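Local coordinates for protein alpha-1,6-mannanase (Bacteroides thetaiotaomicron, PDB 4V1S) that belongs to glycoside hydrolase family 76 and probably hydrolyses alpha-1,6-linked mannan, as an endo-acting mannanase of a gut bacterium, at residues A[87-92]-A[105-109]. Residues are numbered along the deposited sequence; the frame is centred on the assembly and turned at random.
Sequences LLYTYT and ALMNC
The Tyr91 ring has Ala105 CB over one face, and the backbone oxygen of its own helix, Leu87 O, lies over the opposite face, displaced toward the rim. Ala105 CB makes a CH-pi contact 4.1 Å from the centroid of the Tyr91 ring, 15° off the ring normal. At the ring edge, Cys109 CB comes to 3.6 Å from Tyr91 CD2. Cys109 SG also lies at this edge, a sulfur-aromatic contact. The two segments belong to helices 81-97 and 99-114, a nearly antiparallel helical hairpin, as in the (alpha/alpha)6 barrel of glycoside hydrolase family 76. The axes of 87-92 and 105-109 approach to 9.0 Å, at 155° between their N-to-C directions.

The backbone puts Tyr91 CB against Leu106; with CG anti to the carbonyl carbon (chi1 -54°) the ring is carried past Ala105 and Cys109. An alanine at Tyr91 would keep CB beside Leu106 but would probably leave a gap between the helices, with Ala105 CB and the Cys109 side chain losing their aromatic partner.

Cys109 SG packs on the backbone of Leu88, 3.7 Å from Leu88 CA. The two leucines meet by their methyls, Leu88 CD1 to Leu106 CD1 at 3.6 Å. Helix 142-159 continues this packing, with Leu152 against Leu88 and Thr159 against Leu106. Thr92 turns its hydroxyl back to its own helix. Leu88 O accepts from Thr92 OG1 at 2.8 Å and from Thr92 N, the two donors coming from opposite faces of the carbonyl plane. Against the bonded hydroxyl rests a methyl of the other helix, Leu106 CD1, 3.4 Å from Thr92 OG1.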
ATOM      1  N   LEU A  87      -5.652  -3.796  -6.629  1.00 10.66           N
ATOM      2  CA  LEU A  87      -5.761  -4.810  -7.648  1.00 10.67           C
ATOM      3  C   LEU A  87      -4.382  -5.076  -8.255  1.00 11.40           C
ATOM      4  O   LEU A  87      -3.984  -6.208  -8.412  1.00 10.83           O
ATOM      5  CB  LEU A  87      -6.771  -4.388  -8.740  1.00 10.57           C
ATOM      6  CG  LEU A  87      -8.225  -4.363  -8.347  1.00 13.92           C
ATOM      7  CD1 LEU A  87      -9.061  -3.806  -9.474  1.00 15.71           C
ATOM      8  CD2 LEU A  87      -8.683  -5.769  -7.981  1.00 13.45           C
ATOM      9  N   LEU A  88      -3.624  -4.019  -8.550  1.00 10.89           N
ATOM     10  CA  LEU A  88      -2.260  -4.197  -9.054  1.00 11.20           C
ATOM     11  C   LEU A  88      -1.442  -5.094  -8.106  1.00 11.13           C
ATOM     12  O   LEU A  88      -0.749  -6.016  -8.535  1.00 10.78           O
ATOM     13  CB  LEU A  88      -1.597  -2.826  -9.177  1.00 10.57           C
ATOM     14  CG  LEU A  88      -0.147  -2.765  -9.623  1.00 11.68           C
ATOM     15  CD1 LEU A  88      -0.014  -3.294 -11.039  1.00 18.83           C
ATOM     16  CD2 LEU A  88       0.395  -1.337  -9.518  1.00 12.23           C
ATOM     17  N   TYR A  89      -1.491  -4.790  -6.814  1.00 11.36           N
ATOM     18  CA  TYR A  89      -0.777  -5.590  -5.800  1.00 13.38           C
ATOM     19  C   TYR A  89      -1.247  -7.066  -5.807  1.00 12.51           C
ATOM     20  O   TYR A  89      -0.459  -7.995  -5.643  1.00 12.29           O
ATOM     21  CB  TYR A  89      -1.033  -5.029  -4.413  1.00 11.32           C
ATOM     22  CG  TYR A  89      -0.445  -3.685  -4.071  1.00 10.72           C
ATOM     23  CD1 TYR A  89       0.450  -3.017  -4.909  1.00 10.67           C
ATOM     24  CD2 TYR A  89      -0.790  -3.072  -2.851  1.00 11.77           C
ATOM     25  CE1 TYR A  89       0.936  -1.747  -4.551  1.00  8.38           C
ATOM     26  CE2 TYR A  89      -0.269  -1.853  -2.467  1.00  9.37           C
ATOM     27  CZ  TYR A  89       0.624  -1.182  -3.307  1.00 10.10           C
ATOM     28  OH  TYR A  89       1.175   0.039  -2.886  1.00 10.22           O
ATOM     29  N   THR A  90      -2.548  -7.258  -5.998  1.00 12.19           N
ATOM     30  CA  THR A  90      -3.137  -8.594  -5.966  1.00 11.71           C
ATOM     31  C   THR A  90      -2.660  -9.428  -7.136  1.00 12.34           C
ATOM     32  O   THR A  90      -2.176 -10.558  -6.971  1.00 13.90           O
ATOM     33  CB  THR A  90      -4.668  -8.527  -5.976  1.00 11.05           C
ATOM     34  OG1 THR A  90      -5.080  -7.772  -4.850  1.00 12.46           O
ATOM     35  CG2 THR A  90      -5.261  -9.894  -5.929  1.00 12.14           C
ATOM     36  N   TYR A  91      -2.753  -8.857  -8.333  1.00 12.28           N
ATOM     37  CA  TYR A  91      -2.346  -9.611  -9.531  1.00 12.37           C
ATOM     38  C   TYR A  91      -0.843  -9.883  -9.522  1.00 12.44           C
ATOM     39  O   TYR A  91      -0.375 -10.963  -9.915  1.00 14.25           O
ATOM     40  CB  TYR A  91      -2.760  -8.884 -10.810  1.00 12.61           C
ATOM     41  CG  TYR A  91      -4.223  -8.510 -10.911  1.00 12.47           C
ATOM     42  CD1 TYR A  91      -5.227  -9.384 -10.543  1.00 15.56           C
ATOM     43  CD2 TYR A  91      -4.602  -7.278 -11.439  1.00 14.55           C
ATOM     44  CE1 TYR A  91      -6.560  -8.995 -10.622  1.00 11.81           C
ATOM     45  CE2 TYR A  91      -5.927  -6.913 -11.576  1.00 15.32           C
ATOM     46  CZ  TYR A  91      -6.913  -7.782 -11.213  1.00 14.99           C
ATOM     47  OH  TYR A  91      -8.249  -7.355 -11.330  1.00 18.52           O
ATOM     48  N   THR A  92      -0.080  -8.908  -9.073  1.00 13.94           N
ATOM     49  CA  THR A  92       1.351  -9.100  -8.919  1.00 13.80           C
ATOM     50  C   THR A  92       1.687 -10.257  -7.981  1.00 13.38           C
ATOM     51  O   THR A  92       2.475 -11.134  -8.331  1.00 13.95           O
ATOM     52  CB  THR A  92       1.999  -7.821  -8.438  1.00 13.05           C
ATOM     53  OG1 THR A  92       1.788  -6.790  -9.417  1.00 13.39           O
ATOM     54  CG2 THR A  92       3.503  -8.045  -8.183  1.00 15.49           C
ATOM     55  N   ALA A 105      -3.914 -10.771 -16.427  1.00 15.35           N
ATOM     56  CA  ALA A 105      -4.692  -9.895 -15.546  1.00 15.93           C
ATOM     57  C   ALA A 105      -3.831  -8.715 -15.107  1.00 12.26           C
ATOM     58  O   ALA A 105      -4.286  -7.546 -15.080  1.00 12.78           O
ATOM     59  CB  ALA A 105      -5.182 -10.658 -14.323  1.00 16.37           C
ATOM     60  N   LEU A 106      -2.574  -9.022 -14.804  1.00 13.06           N
ATOM     61  CA  LEU A 106      -1.607  -7.990 -14.404  1.00 12.30           C
ATOM     62  C   LEU A 106      -1.359  -7.008 -15.558  1.00 14.29           C
ATOM     63  O   LEU A 106      -1.345  -5.798 -15.355  1.00 12.76           O
ATOM     64  CB  LEU A 106      -0.301  -8.613 -13.915  1.00 12.60           C
ATOM     65  CG  LEU A 106       0.823  -7.636 -13.560  1.00 12.96           C
ATOM     66  CD1 LEU A 106       0.386  -6.604 -12.518  1.00 13.91           C
ATOM     67  CD2 LEU A 106       2.028  -8.432 -13.101  1.00 15.59           C
ATOM     68  N   MET A 107      -1.159  -7.524 -16.772  1.00 13.06           N
ATOM     69  CA  MET A 107      -0.946  -6.660 -17.918  1.00 12.30           C
ATOM     70  C   MET A 107      -2.173  -5.797 -18.205  1.00 13.79           C
ATOM     71  O   MET A 107      -2.046  -4.604 -18.492  1.00 14.08           O
ATOM     72  CB  MET A 107      -0.571  -7.448 -19.160  1.00 16.11           C
ATOM     73  CG  MET A 107      -0.391  -6.556 -20.380  1.00 17.42           C
ATOM     74  SD  MET A 107       0.903  -5.290 -20.182  1.00 23.01           S
ATOM     75  CE  MET A 107       2.372  -6.299 -20.236  1.00 23.46           C
ATOM     76  N   ASN A 108      -3.363  -6.382 -18.126  1.00 14.27           N
ATOM     77  CA  ASN A 108      -4.578  -5.594 -18.321  1.00 14.65           C
ATOM     78  C   ASN A 108      -4.749  -4.470 -17.271  1.00 12.51           C
ATOM     79  O   ASN A 108      -5.195  -3.358 -17.558  1.00 12.23           O
ATOM     80  CB  ASN A 108      -5.802  -6.502 -18.357  1.00 15.46           C
ATOM     81  CG  ASN A 108      -5.879  -7.300 -19.634  1.00 19.93           C
ATOM     82  OD1 ASN A 108      -5.336  -6.888 -20.666  1.00 23.89           O
ATOM     83  ND2 ASN A 108      -6.544  -8.448 -19.584  1.00 22.69           N
ATOM     84  N   CYS A 109      -4.340  -4.764 -16.042  1.00 11.26           N
ATOM     85  CA  CYS A 109      -4.350  -3.736 -14.989  1.00 10.46           C
ATOM     86  C   CYS A 109      -3.330  -2.653 -15.287  1.00 11.71           C
ATOM     87  O   CYS A 109      -3.638  -1.467 -15.212  1.00 11.22           O
ATOM     88  CB  CYS A 109      -4.078  -4.453 -13.674  1.00 11.74           C
ATOM     89  SG  CYS A 109      -3.939  -3.403 -12.263  1.00 13.17           S
TER